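Local structure of scarecrow-like protein 3 (Arabidopsis thaliana, 6KPB) at residues Glu102-Arg107 with Ser358-Arg363; Ser406-Gly409 with Glu414-Glu417. The protein probably acts as a GRAS-family transcription factor in plant development, forms a homodimer and binds zinc-finger proteins such as JACKDAW/IDD10. One frame throughout, in Å; residues are numbered along the deposited sequence.

Contact 1 (Glu102-Arg107 with Ser358-Arg363); sequences EALANR and STLMER
R107, near the end of helix 92-109, lays its aliphatic shaft and guanidinium along L360, at the start of helix 360-381. Packing is tight here: CD, NE, CZ and NH1 of R107 all lie against the leucine branch, with R107 CZ 3.6 Å from L360 CD2. That methyl sits 3.4 Å above the guanidinium plane, toward its rim. With CG anti to the backbone N (chi1 -177°) and its chain extended, R107 carries the guanidinium over L360, although R107 CA and L360 CA are 10.1 Å apart. Beyond it the packing is looser: L104 CD2 approaches L360 CD1 to 4.2 Å, and both leucines touch helix 49-69. On the exposed side, T359 and E362 form a capping box: E362 N donates to T359 OG1 (3.2 Å) and T359 N to E362 OE1 (2.7 Å). R107 NH1 stands 3.7 Å from R363 NH2, their planes 53° apart, while I405 O accepts from R107 and I404 O from R363. A leucine in place of R107 would probably leave I405 O without this donor and remove the flat group against L360 CD2. The helices thus meet through a methyl against a charged guanidinium face, and the nearby E408 carboxylate probably offsets the paired charges.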
ATOM      1  N   GLU A 102     -15.610   6.193  -1.137  1.00 84.27           N
ATOM      2  CA  GLU A 102     -14.553   5.777  -0.219  1.00 80.79           C
ATOM      3  C   GLU A 102     -14.362   6.799   0.893  1.00 83.49           C
ATOM      4  O   GLU A 102     -14.146   6.432   2.055  1.00 82.84           O
ATOM      5  CB  GLU A 102     -13.245   5.561  -0.984  1.00 85.81           C
ATOM      6  CG  GLU A 102     -12.024   5.422  -0.084  1.00 94.00           C
ATOM      7  CD  GLU A 102     -10.928   4.570  -0.695  1.00113.82           C
ATOM      8  OE1 GLU A 102     -11.151   4.002  -1.783  1.00120.09           O
ATOM      9  OE2 GLU A 102      -9.844   4.462  -0.083  1.00120.96           O
ATOM     10  N   ALA A 103     -14.452   8.086   0.557  1.00 78.14           N
ATOM     11  CA  ALA A 103     -14.329   9.135   1.564  1.00 76.71           C
ATOM     12  C   ALA A 103     -15.438   9.030   2.604  1.00 85.51           C
ATOM     13  O   ALA A 103     -15.177   9.051   3.813  1.00 82.29           O
ATOM     14  CB  ALA A 103     -14.346  10.506   0.890  1.00 71.72           C
ATOM     15  N   LEU A 104     -16.688   8.917   2.147  1.00 86.45           N
ATOM     16  CA  LEU A 104     -17.814   8.807   3.070  1.00 88.18           C
ATOM     17  C   LEU A 104     -17.682   7.577   3.957  1.00 93.84           C
ATOM     18  O   LEU A 104     -17.941   7.641   5.164  1.00 95.10           O
ATOM     19  CB  LEU A 104     -19.131   8.766   2.296  1.00 88.28           C
ATOM     20  CG  LEU A 104     -19.646  10.087   1.724  1.00 91.15           C
ATOM     21  CD1 LEU A 104     -20.934   9.868   0.942  1.00 96.04           C
ATOM     22  CD2 LEU A 104     -19.862  11.090   2.844  1.00 89.39           C
ATOM     23  N   ALA A 105     -17.282   6.446   3.373  1.00 95.39           N
ATOM     24  CA  ALA A 105     -17.105   5.235   4.165  1.00 90.98           C
ATOM     25  C   ALA A 105     -15.980   5.393   5.178  1.00 95.95           C
ATOM     26  O   ALA A 105     -16.042   4.817   6.270  1.00102.56           O
ATOM     27  CB  ALA A 105     -16.840   4.043   3.248  1.00 89.54           C
ATOM     28  N   ASN A 106     -14.950   6.172   4.841  1.00 95.73           N
ATOM     29  CA  ASN A 106     -13.881   6.428   5.800  1.00 96.38           C
ATOM     30  C   ASN A 106     -14.378   7.276   6.965  1.00 97.51           C
ATOM     31  O   ASN A 106     -13.960   7.071   8.110  1.00 96.23           O
ATOM     32  CB  ASN A 106     -12.703   7.109   5.104  1.00 99.89           C
ATOM     33  CG  ASN A 106     -11.411   6.322   5.236  1.00106.29           C
ATOM     34  OD1 ASN A 106     -11.161   5.384   4.479  1.00105.59           O
ATOM     35  ND2 ASN A 106     -10.581   6.705   6.199  1.00113.02           N
ATOM     36  N   ARG A 107     -15.274   8.227   6.694  1.00 91.05           N
ATOM     37  CA  ARG A 107     -15.768   9.103   7.753  1.00 91.93           C
ATOM     38  C   ARG A 107     -16.582   8.324   8.780  1.00 93.68           C
ATOM     39  O   ARG A 107     -16.372   8.469   9.991  1.00 90.55           O
ATOM     40  CB  ARG A 107     -16.602  10.236   7.158  1.00 89.27           C
ATOM     41  CG  ARG A 107     -17.084  11.237   8.194  1.00 82.30           C
ATOM     42  CD  ARG A 107     -17.903  12.350   7.568  1.00 90.14           C
ATOM     43  NE  ARG A 107     -18.245  13.373   8.552  1.00 95.37           N
ATOM     44  CZ  ARG A 107     -17.473  14.414   8.844  1.00 88.01           C
ATOM     45  NH1 ARG A 107     -16.311  14.575   8.224  1.00 86.13           N
ATOM     46  NH2 ARG A 107     -17.860  15.294   9.756  1.00 89.55           N
ATOM     47  N   SER A 358     -18.855  24.644   7.208  1.00104.43           N
ATOM     48  CA  SER A 358     -18.997  24.157   8.575  1.00110.77           C
ATOM     49  C   SER A 358     -19.470  22.706   8.607  1.00105.07           C
ATOM     50  O   SER A 358     -18.912  21.879   9.338  1.00115.85           O
ATOM     51  CB  SER A 358     -19.961  25.065   9.342  1.00121.11           C
ATOM     52  OG  SER A 358     -21.219  25.136   8.690  1.00130.25           O
ATOM     53  N   THR A 359     -20.479  22.372   7.811  1.00101.37           N
ATOM     54  CA  THR A 359     -21.088  21.052   7.863  1.00106.68           C
ATOM     55  C   THR A 359     -20.574  20.157   6.739  1.00105.72           C
ATOM     56  O   THR A 359     -19.987  20.618   5.757  1.00110.18           O
ATOM     57  CB  THR A 359     -22.615  21.149   7.784  1.00106.60           C
ATOM     58  OG1 THR A 359     -23.007  21.471   6.443  1.00111.93           O
ATOM     59  CG2 THR A 359     -23.132  22.220   8.731  1.00107.18           C
ATOM     60  N   LEU A 360     -20.809  18.854   6.905  1.00105.61           N
ATOM     61  CA  LEU A 360     -20.417  17.882   5.890  1.00 92.76           C
ATOM     62  C   LEU A 360     -21.146  18.139   4.577  1.00 93.86           C
ATOM     63  O   LEU A 360     -20.541  18.101   3.499  1.00102.79           O
ATOM     64  CB  LEU A 360     -20.696  16.465   6.399  1.00 92.51           C
ATOM     65  CG  LEU A 360     -20.031  15.248   5.741  1.00102.48           C
ATOM     66  CD1 LEU A 360     -20.684  14.864   4.417  1.00103.15           C
ATOM     67  CD2 LEU A 360     -18.545  15.496   5.553  1.00112.92           C
ATOM     68  N   MET A 361     -22.453  18.402   4.649  1.00 94.76           N
ATOM     69  CA  MET A 361     -23.243  18.591   3.435  1.00 99.67           C
ATOM     70  C   MET A 361     -22.779  19.815   2.658  1.00 99.86           C
ATOM     71  O   MET A 361     -22.796  19.816   1.420  1.00103.13           O
ATOM     72  CB  MET A 361     -24.726  18.710   3.788  1.00110.76           C
ATOM     73  CG  MET A 361     -25.651  18.662   2.585  1.00120.74           C
ATOM     74  SD  MET A 361     -25.510  17.113   1.673  1.00123.60           S
ATOM     75  CE  MET A 361     -25.927  15.934   2.954  1.00124.75           C
ATOM     76  N   GLU A 362     -22.366  20.867   3.367  1.00 99.43           N
ATOM     77  CA  GLU A 362     -21.816  22.049   2.711  1.00100.77           C
ATOM     78  C   GLU A 362     -20.602  21.686   1.866  1.00 95.40           C
ATOM     79  O   GLU A 362     -20.566  21.942   0.657  1.00 94.35           O
ATOM     80  CB  GLU A 362     -21.440  23.101   3.754  1.00104.70           C
ATOM     81  CG  GLU A 362     -22.605  23.869   4.346  1.00122.89           C
ATOM     82  CD  GLU A 362     -22.171  24.774   5.483  1.00137.64           C
ATOM     83  OE1 GLU A 362     -21.181  24.433   6.165  1.00142.22           O
ATOM     84  OE2 GLU A 362     -22.811  25.825   5.692  1.00143.78           O
ATOM     85  N   ARG A 363     -19.592  21.081   2.496  1.00 83.20           N
ATOM     86  CA  ARG A 363     -18.363  20.750   1.787  1.00 83.00           C
ATOM     87  C   ARG A 363     -18.601  19.711   0.701  1.00 85.73           C
ATOM     88  O   ARG A 363     -17.941  19.750  -0.342  1.00 88.78           O
ATOM     89  CB  ARG A 363     -17.307  20.260   2.777  1.00 87.72           C
ATOM     90  CG  ARG A 363     -17.105  21.200   3.954  1.00 96.32           C
ATOM     91  CD  ARG A 363     -15.805  20.919   4.685  1.00 97.06           C
ATOM     92  NE  ARG A 363     -15.753  19.566   5.229  1.00 97.64           N
ATOM     93  CZ  ARG A 363     -16.327  19.199   6.370  1.00 97.92           C
ATOM     94  NH1 ARG A 363     -17.005  20.082   7.092  1.00 90.72           N
ATOM     95  NH2 ARG A 363     -16.220  17.946   6.792  1.00 99.82           N
TER

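Contact 2 (Ser406-Gly409 with Glu414-Glu417); sequences SCEG and ERHE
R415 reaches across to the backbone of G409, and its path can be followed atom by atom. CB leaves an inverse gamma turn centred on R415, with CG beside the backbone N (chi1 -65°). CG and CD then carry the chain onward, extended as far as NE, which comes 3.9 Å from G409 O but bonds to a residue adjoining the segments. CZ lies 4.0 Å from the same oxygen. At the tip, NH2 donates to G409 O at 3.2 Å with an N-H...O angle of 165°. The acceptor lies close to the guanidinium plane, whereas the donor is tilted 27° from the carbonyl plane. NH1 bonds outside the two segments, and the side chain also touches L264. E408 OE1 remains 4.5 Å from R415 NH2, too far for a salt bridge, and the carboxylate's stronger partner is R412. G409, without a side chain, readily adopts its positive phi. Within 414-417, H416 NE2 donates to E414 OE2 at 2.9 Å, from above the carboxylate plane, and the H416 ring meets H261 edge-to-face. The R415 bond closes a bend at the surface between helices 387-406 and 419-428, while E414 and H416 turn their side chains onto I404 of the former helix.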
ATOM      1  N   SER A 406     -13.758  13.180   5.060  1.00 87.46           N
ATOM      2  CA  SER A 406     -13.659  12.223   6.155  1.00 86.07           C
ATOM      3  C   SER A 406     -12.854  12.722   7.349  1.00 93.93           C
ATOM      4  O   SER A 406     -12.803  12.027   8.368  1.00 94.40           O
ATOM      5  CB  SER A 406     -13.055  10.909   5.651  1.00 77.19           C
ATOM      6  OG  SER A 406     -11.672  11.053   5.382  1.00 92.46           O
ATOM      7  N   CYS A 407     -12.227  13.892   7.265  1.00 93.11           N
ATOM      8  CA  CYS A 407     -11.382  14.388   8.342  1.00 91.46           C
ATOM      9  C   CYS A 407     -11.998  15.615   9.003  1.00 97.86           C
ATOM     10  O   CYS A 407     -12.845  16.305   8.428  1.00102.33           O
ATOM     11  CB  CYS A 407      -9.977  14.723   7.830  1.00 86.88           C
ATOM     12  SG  CYS A 407      -8.995  13.277   7.369  1.00 98.20           S
ATOM     13  N   GLU A 408     -11.555  15.878  10.233  1.00104.00           N
ATOM     14  CA  GLU A 408     -12.019  17.015  11.013  1.00 92.87           C
ATOM     15  C   GLU A 408     -10.873  17.556  11.858  1.00 93.39           C
ATOM     16  O   GLU A 408      -9.820  16.927  11.998  1.00 94.69           O
ATOM     17  CB  GLU A 408     -13.207  16.643  11.912  1.00 86.87           C
ATOM     18  CG  GLU A 408     -14.545  16.575  11.191  1.00 98.70           C
ATOM     19  CD  GLU A 408     -14.988  17.923  10.650  1.00105.63           C
ATOM     20  OE1 GLU A 408     -14.481  18.961  11.128  1.00107.69           O
ATOM     21  OE2 GLU A 408     -15.844  17.946   9.742  1.00105.17           O
ATOM     22  N   GLY A 409     -11.097  18.740  12.426  1.00 94.89           N
ATOM     23  CA  GLY A 409     -10.105  19.353  13.295  1.00 86.61           C
ATOM     24  C   GLY A 409      -8.813  19.637  12.557  1.00 90.96           C
ATOM     25  O   GLY A 409      -8.809  20.021  11.382  1.00 97.79           O
ATOM     26  N   GLU A 414      -6.881  20.168   3.907  1.00 80.42           N
ATOM     27  CA  GLU A 414      -7.332  20.693   2.618  1.00 74.13           C
ATOM     28  C   GLU A 414      -8.538  21.620   2.801  1.00 82.92           C
ATOM     29  O   GLU A 414      -9.631  21.387   2.288  1.00 88.08           O
ATOM     30  CB  GLU A 414      -7.654  19.546   1.669  1.00 80.30           C
ATOM     31  CG  GLU A 414      -6.449  18.716   1.253  1.00 81.33           C
ATOM     32  CD  GLU A 414      -5.383  19.544   0.562  1.00 96.03           C
ATOM     33  OE1 GLU A 414      -4.374  19.887   1.217  1.00106.29           O
ATOM     34  OE2 GLU A 414      -5.560  19.864  -0.631  1.00100.74           O
ATOM     35  N   ARG A 415      -8.311  22.703   3.547  1.00 88.69           N
ATOM     36  CA  ARG A 415      -9.363  23.674   3.847  1.00 91.61           C
ATOM     37  C   ARG A 415      -9.298  24.800   2.817  1.00 89.71           C
ATOM     38  O   ARG A 415      -8.840  25.915   3.081  1.00 81.58           O
ATOM     39  CB  ARG A 415      -9.222  24.192   5.273  1.00 94.19           C
ATOM     40  CG  ARG A 415      -9.434  23.120   6.329  1.00 96.67           C
ATOM     41  CD  ARG A 415      -9.198  23.653   7.729  1.00 93.23           C
ATOM     42  NE  ARG A 415      -9.647  22.709   8.747  1.00 96.71           N
ATOM     43  CZ  ARG A 415     -10.852  22.733   9.304  1.00 93.32           C
ATOM     44  NH1 ARG A 415     -11.729  23.660   8.944  1.00 90.63           N
ATOM     45  NH2 ARG A 415     -11.182  21.835  10.222  1.00 91.28           N
ATOM     46  N   HIS A 416      -9.777  24.489   1.616  1.00 81.05           N
ATOM     47  CA  HIS A 416      -9.746  25.448   0.522  1.00 79.10           C
ATOM     48  C   HIS A 416     -10.793  26.535   0.733  1.00 84.18           C
ATOM     49  O   HIS A 416     -11.921  26.262   1.152  1.00 87.24           O
ATOM     50  CB  HIS A 416      -9.985  24.735  -0.808  1.00 73.72           C
ATOM     51  CG  HIS A 416      -9.116  23.531  -1.015  1.00 83.47           C
ATOM     52  ND1 HIS A 416      -9.532  22.426  -1.725  1.00 79.27           N
ATOM     53  CD2 HIS A 416      -7.855  23.261  -0.603  1.00 77.02           C
ATOM     54  CE1 HIS A 416      -8.566  21.525  -1.741  1.00 79.01           C
ATOM     55  NE2 HIS A 416      -7.537  22.007  -1.068  1.00 87.03           N
ATOM     56  N   GLU A 417     -10.412  27.778   0.444  1.00 84.36           N
ATOM     57  CA  GLU A 417     -11.327  28.907   0.518  1.00 80.58           C
ATOM     58  C   GLU A 417     -11.148  29.769  -0.724  1.00 81.40           C
ATOM     59  O   GLU A 417     -10.148  29.663  -1.438  1.00 81.59           O
ATOM     60  CB  GLU A 417     -11.108  29.732   1.795  1.00 92.15           C
ATOM     61  CG  GLU A 417     -11.434  28.978   3.078  1.00 97.44           C
ATOM     62  CD  GLU A 417     -11.513  29.888   4.290  1.00106.39           C
ATOM     63  OE1 GLU A 417     -10.848  30.945   4.286  1.00106.17           O
ATOM     64  OE2 GLU A 417     -12.246  29.547   5.243  1.00108.98           O
TER

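Contact 1 is partly buried and ties two helices far apart in sequence, from the predicted LRI (leucine repeat) and PFYRE regions; contact 2 is a surface contact within one loop of the predicted SAW region. Their chemistry follows: leucine methyls and the face of an arginine guanidinium carry the first, a single hydrogen bond to a backbone carbonyl the second. Centres about 10 Å apart, they meet directly. E408 OE2 makes a salt bridge to R363 NH2 at 3.0 Å and a weaker, longer ion pair with R107 NH2, so a carboxylate of the 406-409 segment serves both arginines of contact 1. S406 CB also packs against A103 O at 3.4 Å.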